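Local coordinates for protein ABC transporter (Thermotoga maritima, PDB 1JI0) that binds ATP and probably hydrolyses it to power branched-chain amino acid transport, as the nucleotide-binding subunit of an ABC transporter, at residues A[126-129]-A[130-134]; A[95-98]-A[99-102]; A[119-122]-A[123-126]. One frame throughout, in Å; residues are numbered along the deposited sequence.

The three contacts follow the chain in the order 2, 3, 1 and lie in the helical subdomain of the ABC ATPase, away from the residues that hold ATP. Contacts 1 and 3 share Phe126, and their centres are about 9 Å apart. There helix 114-125 ends and the short helix 127-130 begins. Contacts 1 and 2 have centres about 11 Å apart and meet at one carbonyl: Leu133 O lies 2.8 Å from Thr97 OG1 and 3.0 Å from Tyr99 N, both probable hydrogen bonds. Contacts 2 and 3, with centres about 15 Å apart, touch through Tyr99 on Leu119 and Leu102 on Ile122. Phe123 of contact 3 also packs against Lys130 and Leu133 of contact 1.

Contact 1 (A[126-129]-A[130-134]); sequences FPRL and KERLK
Arg132 reaches back along the chain to Arg128, and Glu131 completes a small network of charges with them. CB of Arg132 lies about equally far from the carbonyl oxygens of Arg128 and Leu129. Arg132 CG sits beside the backbone N, anti to the carbonyl carbon (chi1 -51°), and passes 3.6 Å from Arg128 O. The chain then runs extended through CD to NE. NE forms a salt bridge with Glu144 at the start of helix 142-154. The last torsion (chi4 64°) swings NH1 back toward the short helix. Arg132 NH1 lies 2.6 Å from Arg128 O, which is near the guanidinium plane at its edge. The bond is weak because it is strongly bent. Arg132 NH1 also pairs with Glu131 OE2 at 3.4 Å. Arg132 NH2 lies 4.2 Å from Arg128 NH1, two like charges close together.

Arg128 and Glu131 run side by side in the same direction. Glu131 OE2 comes 3.1 Å from Arg128 CD, and its salt bridge to Arg128 NE is long, at 3.9 Å. The two planar groups stand 83° apart, so they do not meet in the flat two-pronged way. One carboxylate oxygen thus serves both arginines and probably offsets their like charges.

The backbone is a single short turn. Glu131 N donates to Pro127 O at 2.9 Å, with the donor in the carbonyl plane. Lys130 N makes only a weak bond to Phe126 O. Arg132 N bonds to Leu129 O at 2.9 Å from above the carbonyl plane, where the chain leaves the helix. Phe126 is at the N-cap position of the turn, and its ring packs on Met147 and Ile150 of helix 142-154. This is the short helix and exit loop of the ABC helical subdomain, leading to the signature motif that includes Glu144.

Contact 2 (A[95-98]-A[99-102]); sequences ELTV and YENL
Thr97 is the N-cap of helix 98-103, and the side chain of Glu100, three residues on, accepts from its backbone N. Glu100 OE1 lies 3.1 Å from Thr97 N. The bond is fairly straight (163°) and meets the oxygen on its anti side, 18° out of the carboxylate plane. CG of Glu100 lies beside its own backbone N (chi1 -72°), which turns the chain back toward the cap. A water donates to the same OE1 and to Glu95 O, so two bonds grip this oxygen. The hydroxyl of Thr97 is hydrogen-bonded to Leu133 O. Leu96 crosses Glu100 at about a right angle, with Leu96 CB to Glu100 CB at 3.8 Å. The helix proper starts with Asn101 N bonding to Thr97 O at 3.0 Å. Val98 and Leu102 lie side by side, one turn apart, pointing the same way.

The loop that follows strand 83-86 leads into this cap. Backbone bonds join Leu96 to Gly137, Val98 to Gln135 and Tyr99 to Leu133, tying the helix start to the loop after helix 127-130. Val98 and Leu102 rest on Leu148 of helix 142-154.

Contact 3 (A[119-122]-A[123-126]); sequences LEWI and FSLF
The first ring contact joins Phe123 to Leu119, one turn earlier. Phe123 CG lies anti to the carbonyl carbon (chi1 -76°), which sends the ring back along the helix. Leu119 O sits over one face, 3.2 Å above the plane of the Phe123 ring and offset toward the rim. Farther out, Leu119 CG meets Phe123 CZ at 3.6 Å. The ring also packs on Leu133 and Lys130. With an alanine here, a gap would probably open beside Leu119 CG, and Leu119 O would lose the ring face next to it.

A second ring contact is a CH-pi interaction. Leu125 CD1 stands over the face of the Trp121 six-membered ring, 3.6 Å from its centroid and 20° off the normal. The third is at an edge: Ile122 CG2 lies in the plane of the Phe126 ring, 3.6 Å from Phe126 CD2.

These residues form the last turns of helix 114-125 in the helical subdomain. Ile122 and Leu125 touch Leu154 of helix 142-154, and Leu125 also reaches Val181 of helix 172-187. Leu119 touches Tyr99 and Met103 of helix 98-103.

Hydrogen bonds hold the backbone. Ser124 N donates to Glu120 O. Trp121 O takes two donors from the same face of its carbonyl plane, Leu125 N at 3.2 Å and Ser124 OG at 2.7 Å. The serine hydroxyl lies between its own N and carbonyl carbon (chi1 58°), within reach of that oxygen. Phe126 N donates to Ile122 O at 2.8 Å, although Phe126 itself has already left helical geometry.

Contact 1 (A[126-129]-A[130-134])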
loop_
_atom_site.group_PDB
_atom_site.type_symbol
_atom_site.label_atom_id
_atom_site.label_comp_id
_atom_site.label_asym_id
_atom_site.label_seq_id
_atom_site.Cartn_x
_atom_site.Cartn_y
_atom_site.Cartn_z
ATOM N N PHE A 126 16.289 5.247 -2.989
ATOM C CA PHE A 126 16.316 6.192 -1.878
ATOM C C PHE A 126 17.722 6.682 -1.555
ATOM O O PHE A 126 18.289 6.326 -0.523
ATOM C CB PHE A 126 15.726 5.543 -0.626
ATOM C CG PHE A 126 14.340 5.012 -0.816
ATOM C CD1 PHE A 126 13.271 5.877 -1.013
ATOM C CD2 PHE A 126 14.101 3.643 -0.793
ATOM C CE1 PHE A 126 11.982 5.383 -1.182
ATOM C CE2 PHE A 126 12.817 3.142 -0.962
ATOM C CZ PHE A 126 11.757 4.015 -1.156
ATOM N N PRO A 127 18.302 7.511 -2.434
ATOM C CA PRO A 127 19.652 8.035 -2.206
ATOM C C PRO A 127 19.816 8.632 -0.806
ATOM O O PRO A 127 20.806 8.369 -0.120
ATOM C CB PRO A 127 19.793 9.084 -3.305
ATOM C CG PRO A 127 19.004 8.478 -4.425
ATOM C CD PRO A 127 17.760 8.001 -3.713
ATOM N N ARG A 128 18.837 9.433 -0.394
ATOM C CA ARG A 128 18.856 10.077 0.914
ATOM C C ARG A 128 18.982 9.086 2.068
ATOM O O ARG A 128 19.543 9.406 3.116
ATOM C CB ARG A 128 17.588 10.908 1.104
ATOM C CG ARG A 128 17.497 12.129 0.211
ATOM C CD ARG A 128 18.694 13.037 0.423
ATOM N NE ARG A 128 18.432 14.404 -0.019
ATOM C CZ ARG A 128 17.515 15.199 0.524
ATOM N NH1 ARG A 128 16.767 14.760 1.531
ATOM N NH2 ARG A 128 17.352 16.436 0.067
ATOM N N LEU A 129 18.447 7.886 1.880
ATOM C CA LEU A 129 18.515 6.869 2.920
ATOM C C LEU A 129 19.930 6.308 3.015
ATOM O O LEU A 129 20.453 6.126 4.110
ATOM C CB LEU A 129 17.507 5.749 2.629
ATOM C CG LEU A 129 16.346 5.583 3.615
ATOM C CD1 LEU A 129 15.720 6.923 3.938
ATOM C CD2 LEU A 129 15.316 4.636 3.020
ATOM N N LYS A 130 20.550 6.040 1.868
ATOM C CA LYS A 130 21.912 5.517 1.853
ATOM C C LYS A 130 22.850 6.601 2.370
ATOM O O LYS A 130 23.953 6.323 2.836
ATOM C CB LYS A 130 22.319 5.113 0.436
ATOM C CG LYS A 130 23.760 4.640 0.323
ATOM C CD LYS A 130 24.062 4.110 -1.067
ATOM C CE LYS A 130 25.489 3.596 -1.170
ATOM N NZ LYS A 130 25.780 3.002 -2.506
ATOM N N GLU A 131 22.392 7.843 2.281
ATOM C CA GLU A 131 23.163 8.984 2.751
ATOM C C GLU A 131 23.201 8.966 4.275
ATOM O O GLU A 131 24.041 9.619 4.890
ATOM C CB GLU A 131 22.518 10.288 2.255
ATOM C CG GLU A 131 23.061 11.564 2.898
ATOM C CD GLU A 131 22.466 12.839 2.303
ATOM O OE1 GLU A 131 22.803 13.938 2.797
ATOM O OE2 GLU A 131 21.668 12.749 1.343
ATOM N N ARG A 132 22.293 8.207 4.880
ATOM C CA ARG A 132 22.218 8.125 6.334
ATOM C C ARG A 132 22.064 6.679 6.796
ATOM O O ARG A 132 21.337 6.392 7.742
ATOM C CB ARG A 132 21.037 8.962 6.827
ATOM C CG ARG A 132 21.022 10.380 6.276
ATOM C CD ARG A 132 19.761 11.127 6.689
ATOM N NE ARG A 132 19.722 12.489 6.160
ATOM C CZ ARG A 132 19.665 12.794 4.866
ATOM N NH1 ARG A 132 19.638 11.832 3.951
ATOM N NH2 ARG A 132 19.632 14.064 4.486
ATOM N N LEU A 133 22.775 5.780 6.125
ATOM C CA LEU A 133 22.725 4.353 6.422
ATOM C C LEU A 133 23.105 3.986 7.859
ATOM O O LEU A 133 22.414 3.203 8.506
ATOM C CB LEU A 133 23.626 3.601 5.439
ATOM C CG LEU A 133 23.555 2.076 5.404
ATOM C CD1 LEU A 133 22.135 1.623 5.077
ATOM C CD2 LEU A 133 24.518 1.560 4.360
ATOM N N LYS A 134 24.200 4.550 8.356
ATOM C CA LYS A 134 24.666 4.261 9.712
ATOM C C LYS A 134 23.932 5.084 10.763
ATOM O O LYS A 134 24.100 4.867 11.962
ATOM C CB LYS A 134 26.174 4.520 9.813
ATOM C CG LYS A 134 26.998 3.691 8.838
ATOM C CD LYS A 134 28.428 4.201 8.728
ATOM C CE LYS A 134 29.167 3.487 7.606
ATOM N NZ LYS A 134 30.522 4.062 7.356
#

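Contact 2 (A[95-98]-A[99-102])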
loop_
_atom_site.group_PDB
_atom_site.type_symbol
_atom_site.label_atom_id
_atom_site.label_comp_id
_atom_site.label_asym_id
_atom_site.label_seq_id
_atom_site.Cartn_x
_atom_site.Cartn_y
_atom_site.Cartn_z
ATOM N N GLU A 95 15.228 3.462 17.445
ATOM C CA GLU A 95 16.397 2.976 18.180
ATOM C C GLU A 95 17.354 2.182 17.295
ATOM O O GLU A 95 18.479 1.886 17.692
ATOM C CB GLU A 95 15.958 2.111 19.371
ATOM C CG GLU A 95 15.180 0.859 18.986
ATOM C CD GLU A 95 13.685 1.097 18.868
ATOM O OE1 GLU A 95 13.284 2.136 18.300
ATOM O OE2 GLU A 95 12.911 0.234 19.336
ATOM N N LEU A 96 16.902 1.820 16.101
ATOM C CA LEU A 96 17.735 1.075 15.165
ATOM C C LEU A 96 18.119 2.021 14.044
ATOM O O LEU A 96 17.338 2.892 13.667
ATOM C CB LEU A 96 16.965 -0.118 14.595
ATOM C CG LEU A 96 16.998 -1.446 15.356
ATOM C CD1 LEU A 96 16.901 -1.222 16.854
ATOM C CD2 LEU A 96 15.864 -2.317 14.852
ATOM N N THR A 97 19.320 1.871 13.507
ATOM C CA THR A 97 19.682 2.780 12.426
ATOM C C THR A 97 19.031 2.374 11.103
ATOM O O THR A 97 18.418 1.323 10.970
ATOM C CB THR A 97 21.205 2.771 12.285
ATOM O OG1 THR A 97 21.551 2.239 11.004
ATOM C CG2 THR A 97 21.826 1.888 13.371
ATOM N N VAL A 98 19.149 3.276 10.110
ATOM C CA VAL A 98 18.560 2.996 8.806
ATOM C C VAL A 98 18.911 1.589 8.316
ATOM O O VAL A 98 18.062 0.831 7.866
ATOM C CB VAL A 98 19.081 4.037 7.814
ATOM C CG1 VAL A 98 19.019 3.480 6.394
ATOM C CG2 VAL A 98 18.240 5.298 7.894
ATOM N N TYR A 99 20.176 1.201 8.401
ATOM C CA TYR A 99 20.588 -0.114 7.928
ATOM C C TYR A 99 19.818 -1.257 8.595
ATOM O O TYR A 99 19.332 -2.171 7.925
ATOM C CB TYR A 99 22.087 -0.311 8.161
ATOM C CG TYR A 99 22.586 -1.657 7.695
ATOM C CD1 TYR A 99 22.726 -1.940 6.339
ATOM C CD2 TYR A 99 22.891 -2.661 8.612
ATOM C CE1 TYR A 99 23.159 -3.194 5.906
ATOM C CE2 TYR A 99 23.321 -3.914 8.191
ATOM C CZ TYR A 99 23.452 -4.175 6.839
ATOM O OH TYR A 99 23.863 -5.424 6.428
ATOM N N GLU A 100 19.710 -1.208 9.918
ATOM C CA GLU A 100 19.011 -2.252 10.654
ATOM C C GLU A 100 17.530 -2.318 10.288
ATOM O O GLU A 100 16.970 -3.410 10.162
ATOM C CB GLU A 100 19.193 -2.042 12.164
ATOM C CG GLU A 100 20.613 -2.373 12.651
ATOM C CD GLU A 100 20.876 -1.955 14.091
ATOM O OE1 GLU A 100 20.810 -0.739 14.395
ATOM O OE2 GLU A 100 21.157 -2.850 14.923
ATOM N N ASN A 101 16.895 -1.160 10.120
ATOM C CA ASN A 101 15.485 -1.139 9.756
ATOM C C ASN A 101 15.263 -1.815 8.402
ATOM O O ASN A 101 14.318 -2.582 8.241
ATOM C CB ASN A 101 14.942 0.293 9.720
ATOM C CG ASN A 101 14.539 0.806 11.091
ATOM O OD1 ASN A 101 15.354 1.361 11.830
ATOM N ND2 ASN A 101 13.273 0.618 11.441
ATOM N N LEU A 102 16.129 -1.536 7.429
ATOM C CA LEU A 102 15.991 -2.156 6.114
ATOM C C LEU A 102 16.176 -3.663 6.198
ATOM O O LEU A 102 15.369 -4.437 5.678
ATOM C CB LEU A 102 17.027 -1.614 5.117
ATOM C CG LEU A 102 16.819 -0.291 4.376
ATOM C CD1 LEU A 102 15.450 -0.262 3.709
ATOM C CD2 LEU A 102 16.945 0.843 5.338
HETATM O O HOH W 1 20.970 0.518 17.257
#

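Contact 3 (A[119-122]-A[123-126])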
loop_
_atom_site.group_PDB
_atom_site.type_symbol
_atom_site.label_atom_id
_atom_site.label_comp_id
_atom_site.label_asym_id
_atom_site.label_seq_id
_atom_site.Cartn_x
_atom_site.Cartn_y
_atom_site.Cartn_z
ATOM N N LEU A 119 19.106 -4.773 -1.776
ATOM C CA LEU A 119 19.590 -3.711 -0.907
ATOM C C LEU A 119 20.177 -2.572 -1.737
ATOM O O LEU A 119 19.967 -1.398 -1.429
ATOM C CB LEU A 119 20.643 -4.249 0.070
ATOM C CG LEU A 119 21.162 -3.240 1.105
ATOM C CD1 LEU A 119 19.996 -2.596 1.841
ATOM C CD2 LEU A 119 22.089 -3.943 2.085
ATOM N N GLU A 120 20.907 -2.918 -2.792
ATOM C CA GLU A 120 21.497 -1.896 -3.646
ATOM C C GLU A 120 20.417 -1.223 -4.487
ATOM O O GLU A 120 20.498 -0.026 -4.764
ATOM C CB GLU A 120 22.586 -2.494 -4.545
ATOM C CG GLU A 120 22.150 -3.681 -5.387
ATOM C CD GLU A 120 23.278 -4.231 -6.254
ATOM O OE1 GLU A 120 23.059 -5.248 -6.952
ATOM O OE2 GLU A 120 24.383 -3.642 -6.238
ATOM N N TRP A 121 19.403 -1.988 -4.882
ATOM C CA TRP A 121 18.314 -1.425 -5.673
ATOM C C TRP A 121 17.587 -0.363 -4.861
ATOM O O TRP A 121 17.194 0.670 -5.393
ATOM C CB TRP A 121 17.325 -2.513 -6.102
ATOM C CG TRP A 121 16.099 -1.959 -6.780
ATOM C CD1 TRP A 121 16.063 -1.047 -7.801
ATOM C CD2 TRP A 121 14.734 -2.261 -6.466
ATOM N NE1 TRP A 121 14.759 -0.761 -8.138
ATOM C CE2 TRP A 121 13.924 -1.491 -7.335
ATOM C CE3 TRP A 121 14.113 -3.106 -5.534
ATOM C CZ2 TRP A 121 12.528 -1.541 -7.296
ATOM C CZ3 TRP A 121 12.723 -3.156 -5.498
ATOM C CH2 TRP A 121 11.947 -2.377 -6.375
ATOM N N ILE A 122 17.417 -0.622 -3.566
ATOM C CA ILE A 122 16.744 0.319 -2.678
ATOM C C ILE A 122 17.588 1.569 -2.486
ATOM O O ILE A 122 17.073 2.645 -2.177
ATOM C CB ILE A 122 16.456 -0.327 -1.305
ATOM C CG1 ILE A 122 15.321 -1.342 -1.452
ATOM C CG2 ILE A 122 16.089 0.739 -0.280
ATOM C CD1 ILE A 122 14.963 -2.044 -0.174
ATOM N N PHE A 123 18.894 1.414 -2.670
ATOM C CA PHE A 123 19.826 2.523 -2.536
ATOM C C PHE A 123 19.610 3.531 -3.659
ATOM O O PHE A 123 19.613 4.744 -3.428
ATOM C CB PHE A 123 21.261 1.995 -2.559
ATOM C CG PHE A 123 21.682 1.334 -1.275
ATOM C CD1 PHE A 123 22.683 0.366 -1.271
ATOM C CD2 PHE A 123 21.088 1.693 -0.063
ATOM C CE1 PHE A 123 23.087 -0.239 -0.080
ATOM C CE2 PHE A 123 21.486 1.097 1.132
ATOM C CZ PHE A 123 22.489 0.127 1.123
ATOM N N SER A 124 19.412 3.022 -4.872
ATOM C CA SER A 124 19.177 3.884 -6.020
ATOM C C SER A 124 17.787 4.511 -5.927
ATOM O O SER A 124 17.558 5.606 -6.435
ATOM C CB SER A 124 19.314 3.091 -7.321
ATOM O OG SER A 124 18.420 1.997 -7.349
ATOM N N LEU A 125 16.862 3.820 -5.268
ATOM C CA LEU A 125 15.508 4.341 -5.104
ATOM C C LEU A 125 15.467 5.413 -4.021
ATOM O O LEU A 125 14.703 6.377 -4.117
ATOM C CB LEU A 125 14.538 3.219 -4.719
ATOM C CG LEU A 125 14.235 2.127 -5.743
ATOM C CD1 LEU A 125 13.405 1.035 -5.089
ATOM C CD2 LEU A 125 13.498 2.728 -6.928
ATOM N N PHE A 126 16.289 5.247 -2.989
ATOM C CA PHE A 126 16.316 6.192 -1.878
ATOM C C PHE A 126 17.722 6.682 -1.555
ATOM O O PHE A 126 18.289 6.326 -0.523
ATOM C CB PHE A 126 15.726 5.543 -0.626
ATOM C CG PHE A 126 14.340 5.012 -0.816
ATOM C CD1 PHE A 126 13.271 5.877 -1.013
ATOM C CD2 PHE A 126 14.101 3.643 -0.793
ATOM C CE1 PHE A 126 11.982 5.383 -1.182
ATOM C CE2 PHE A 126 12.817 3.142 -0.962
ATOM C CZ PHE A 126 11.757 4.015 -1.156
#